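Local coordinates for flavin reductase domain protein (Arthrobacter sp., PDB 2QCK), which probably binds FMN and reduces flavin with electrons from a reduced nicotinamide cofactor, at the interface of chains A and B. Sequence-based numbering; all coordinates share one arbitrary frame. Chains: chain A/B, Flavin reductase domain protein.

Contact 1: the interface of chains A and B. Residues chain A 115-117, 142-144; chain B 12, 15-16, 19.
B:Met16, modelled as selenomethionine, and A:Gly116 make the close-packed part of this helix-on-strand contact, in which helix 10-18 of chain B lies against the end of strand 131-143 and the start of strand 116-127 of chain A. The chain of B:Met16 bends at chi2 and again at chi3 (-58°), which turns its tip onto the chain A backbone: CE lies 3.3 Å from A:Gly116 CA, and SE lies 3.7 Å from A:Val143 CA. The glycine presents bare backbone to this tip. One turn earlier on the helix, the methyl CG2 of B:Thr12 comes within 3.5 Å of A:Gln142 N.

A:Val143 buries 76 Å² and splits its two methyls between partners. CG2 packs at 3.8 Å from B:Glu15 CG, the two side chains crossing at about a right angle, whereas CG1, anti to the backbone N (chi1 -169°), points to one face of the B:Arg19 guanidinium; the spacing modelled there is too short to be trusted.

The other side is polar, held by hydrogen bonds to carbonyls. B:Arg19 hides 37 Å² there, but B:Glu15 (10 Å²) and A:Gly144 (2 Å²) are lightly covered. B:Glu15 serves mainly as second shell: its OE2 accepts from both NE and NH2 of B:Arg19 in a side-on salt bridge, which helps fix the rotation of the guanidinium. NH1 is thereby directed at two backbone carbonyls of chain A. The bond to A:Ala115 O is bent, with 120° at the hydrogen. The other is straighter, but B:Arg19 NH1 sits 3.0 Å from A:Gly144 O and above that carbonyl's plane, not on a lone pair.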
# COMPACT_ATOMS: atom_id res chain seq x y z
N ALA A 115 -16.89 1.36 4.69
CA ALA A 115 -17.07 0.35 3.64
C ALA A 115 -17.02 -1.09 4.18
O ALA A 115 -17.59 -2.03 3.61
CB ALA A 115 -16.03 0.52 2.54
N GLY A 116 -16.31 -1.23 5.30
CA GLY A 116 -16.25 -2.45 6.06
C GLY A 116 -15.03 -2.39 6.92
O GLY A 116 -14.20 -1.48 6.79
N TRP A 117 -14.92 -3.33 7.84
CA TRP A 117 -13.76 -3.45 8.71
C TRP A 117 -13.30 -4.89 8.93
O TRP A 117 -14.06 -5.86 8.72
CB TRP A 117 -14.04 -2.79 10.07
CG TRP A 117 -15.29 -3.28 10.73
CD1 TRP A 117 -16.51 -2.71 10.68
CD2 TRP A 117 -15.43 -4.45 11.55
NE1 TRP A 117 -17.42 -3.44 11.41
CE2 TRP A 117 -16.78 -4.51 11.96
CE3 TRP A 117 -14.55 -5.43 11.98
CZ2 TRP A 117 -17.26 -5.52 12.76
CZ3 TRP A 117 -15.03 -6.44 12.76
CH2 TRP A 117 -16.37 -6.47 13.16
N GLN A 142 -16.34 -7.63 8.78
CA GLN A 142 -17.71 -7.36 8.39
C GLN A 142 -17.68 -6.37 7.24
O GLN A 142 -17.03 -5.33 7.31
CB GLN A 142 -18.47 -6.80 9.57
CG GLN A 142 -19.96 -6.90 9.42
CD GLN A 142 -20.68 -6.21 10.57
OE1 GLN A 142 -20.48 -5.01 10.83
NE2 GLN A 142 -21.52 -6.97 11.26
N VAL A 143 -18.36 -6.73 6.17
CA VAL A 143 -18.52 -5.85 5.03
C VAL A 143 -19.54 -4.76 5.38
O VAL A 143 -20.55 -5.05 6.00
CB VAL A 143 -19.00 -6.63 3.83
CG1 VAL A 143 -18.91 -5.77 2.62
CG2 VAL A 143 -18.09 -7.84 3.62
N GLY A 144 -19.24 -3.52 5.02
CA GLY A 144 -20.13 -2.40 5.29
C GLY A 144 -20.92 -2.08 4.03
O GLY A 144 -21.16 -2.97 3.21
N THR B 12 -15.05 -12.39 3.45
CA THR B 12 -15.02 -11.02 4.00
C THR B 12 -13.66 -10.35 3.81
O THR B 12 -13.59 -9.22 3.33
CB THR B 12 -15.44 -10.98 5.51
OG1 THR B 12 -16.81 -11.39 5.63
CG2 THR B 12 -15.35 -9.58 6.08
N GLU B 15 -13.13 -9.76 0.08
CA GLU B 15 -14.05 -8.67 -0.25
C GLU B 15 -13.52 -7.32 0.19
O GLU B 15 -13.43 -6.42 -0.61
CB GLU B 15 -15.43 -8.96 0.37
CG GLU B 15 -16.56 -7.92 0.16
CD GLU B 15 -16.80 -7.57 -1.32
OE1 GLU B 15 -16.22 -8.21 -2.24
OE2 GLU B 15 -17.57 -6.60 -1.54
N MSE B 16 -13.16 -7.17 1.47
CA MSE B 16 -12.69 -5.87 1.97
C MSE B 16 -11.48 -5.36 1.17
O MSE B 16 -11.38 -4.16 0.95
CB MSE B 16 -12.39 -5.90 3.47
CG MSE B 16 -13.58 -5.96 4.40
SE MSE B 16 -15.16 -4.93 3.72
CE MSE B 16 -14.23 -3.16 3.59
N ARG B 19 -12.47 -3.87 -2.02
CA ARG B 19 -12.98 -2.52 -1.82
C ARG B 19 -11.91 -1.49 -1.49
O ARG B 19 -12.23 -0.31 -1.26
CB ARG B 19 -14.00 -2.54 -0.69
CG ARG B 19 -15.25 -3.37 -0.98
CD ARG B 19 -16.29 -3.13 0.08
NE ARG B 19 -17.43 -4.00 -0.17
CZ ARG B 19 -18.61 -3.91 0.42
NH1 ARG B 19 -18.86 -2.96 1.32
NH2 ARG B 19 -19.56 -4.77 0.10

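Contact 2: the interface of chains A and B. Residues chain A 80, 83, 150, 157-159; chain B 161-163.
Backbone hydrogen bonds join A:Gln159 to B:Val161 and A:Tyr157 to B:Leu163, pairing the 156-162 strands of the two chains as an antiparallel intersubunit sheet. A:Gln159 and B:Val161 bond in both directions: B:Val161 N gives to A:Gln159 O at 2.8 Å, and A:Gln159 N gives to B:Val161 O. The register continues past the strand end, where B:Leu163 N donates to A:Tyr157 O at 3.2 Å. All three bonds are nearly straight, with close to 168° at the hydrogen. B:Pro162, which has no N-H to offer, faces A:Ser158 across the bridge, and its CA lies 3.5 Å from A:Ser158 OG.

Apolar packing centres on B:Leu163, which buries 118 Å², more than any other residue here. Its two methyls diverge over different chain A groups. CD1 meets the tip of A:Leu150 CD1 at 3.9 Å, the side chains crossing at about a right angle, and also reaches A:Tyr157 CB. CD2 lies 4.0 Å from A:Leu80 CD1, at the 3-10 helix 80-82, and 3.8 Å from A:Gln159 CB. The branched aliphatic tip thus meets strand 156-162, the loop residue A:Leu150 and the 3-10 helix of chain A.

Water-mediated contact supplements the direct bonds. The side chain of A:Gln159 leaves with CG between backbone N and carbonyl carbon (chi1 74°) and then runs extended to CD, carrying its amide alongside B:Leu163. There A:Gln159 NE2 lies 2.5 Å from water 1, a short separation, and the same water is 2.7 Å from the carbonyl oxygen B:Pro162 O.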
# COMPACT_ATOMS: atom_id res chain seq x y z
N LEU A 80 -16.12 7.30 -0.34
CA LEU A 80 -16.19 8.74 -0.52
C LEU A 80 -17.00 9.43 0.55
O LEU A 80 -16.68 10.55 0.92
CB LEU A 80 -16.79 9.07 -1.87
CG LEU A 80 -16.09 8.51 -3.08
CD1 LEU A 80 -16.54 9.28 -4.31
CD2 LEU A 80 -14.59 8.59 -2.94
N GLN A 83 -14.95 10.79 3.79
CA GLN A 83 -13.81 11.68 3.69
C GLN A 83 -13.63 12.48 4.98
O GLN A 83 -12.51 12.69 5.39
CB GLN A 83 -13.91 12.60 2.49
CG GLN A 83 -12.67 13.44 2.32
CD GLN A 83 -12.63 14.60 3.31
OE1 GLN A 83 -13.67 15.08 3.76
NE2 GLN A 83 -11.44 15.04 3.64
N LEU A 150 -12.26 5.53 -1.26
CA LEU A 150 -11.54 6.79 -1.08
C LEU A 150 -10.05 6.58 -1.36
O LEU A 150 -9.42 5.62 -0.86
CB LEU A 150 -11.75 7.31 0.35
CG LEU A 150 -11.28 8.71 0.76
CD1 LEU A 150 -12.00 9.76 -0.06
CD2 LEU A 150 -11.52 8.90 2.26
N TYR A 157 -7.73 14.16 -1.30
CA TYR A 157 -8.64 13.04 -1.39
C TYR A 157 -9.27 13.01 -2.77
O TYR A 157 -9.75 14.01 -3.25
CB TYR A 157 -9.71 13.12 -0.30
CG TYR A 157 -9.16 12.86 1.09
CD1 TYR A 157 -8.76 11.58 1.50
CD2 TYR A 157 -9.03 13.89 1.99
CE1 TYR A 157 -8.23 11.38 2.80
CE2 TYR A 157 -8.52 13.68 3.26
CZ TYR A 157 -8.12 12.43 3.65
OH TYR A 157 -7.60 12.26 4.91
N SER A 158 -9.28 11.83 -3.38
CA SER A 158 -9.73 11.62 -4.74
C SER A 158 -10.67 10.43 -4.78
O SER A 158 -10.80 9.68 -3.81
CB SER A 158 -8.54 11.31 -5.65
OG SER A 158 -7.75 12.48 -5.86
N GLN A 159 -11.31 10.27 -5.92
CA GLN A 159 -12.14 9.12 -6.17
C GLN A 159 -11.64 8.45 -7.45
O GLN A 159 -11.12 9.13 -8.32
CB GLN A 159 -13.56 9.55 -6.32
CG GLN A 159 -13.86 10.24 -7.63
CD GLN A 159 -15.31 10.57 -7.75
OE1 GLN A 159 -16.15 9.66 -7.80
NE2 GLN A 159 -15.63 11.86 -7.78
N VAL B 161 -9.71 11.14 -9.60
CA VAL B 161 -10.26 12.45 -9.92
C VAL B 161 -10.44 13.14 -8.59
O VAL B 161 -11.09 12.61 -7.72
CB VAL B 161 -11.61 12.36 -10.60
CG1 VAL B 161 -12.14 13.74 -10.81
CG2 VAL B 161 -11.49 11.60 -11.89
N PRO B 162 -9.82 14.30 -8.40
CA PRO B 162 -10.00 14.84 -7.05
C PRO B 162 -11.44 15.14 -6.75
O PRO B 162 -12.24 15.35 -7.65
CB PRO B 162 -9.14 16.11 -7.06
CG PRO B 162 -8.95 16.43 -8.46
CD PRO B 162 -8.95 15.16 -9.22
N LEU B 163 -11.76 15.12 -5.46
CA LEU B 163 -13.08 15.40 -4.99
C LEU B 163 -13.31 16.92 -4.96
O LEU B 163 -12.37 17.72 -4.78
CB LEU B 163 -13.28 14.78 -3.61
CG LEU B 163 -13.18 13.27 -3.51
CD1 LEU B 163 -13.28 12.85 -2.03
CD2 LEU B 163 -14.28 12.63 -4.28
O HOH W 1 -14.60 14.07 -8.02

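The C-alpha centres of contact 1 and contact 2 lie about 19 Å apart, and the two share no residues. Contact 1 draws on helix 10-18 and the residue just after it, near the N-terminus of chain B, contact 2 on strand 156-162 and the residue after it, so both terminal regions of that chain engage chain A. Two-fold symmetry gives each contact a twin with the chains exchanged. Helix-on-strand packing and strand pairing therefore grip separate parts of one interface, which is consistent with a dimer of the kind common among flavin reductase-like proteins, although the crystal alone does not prove it.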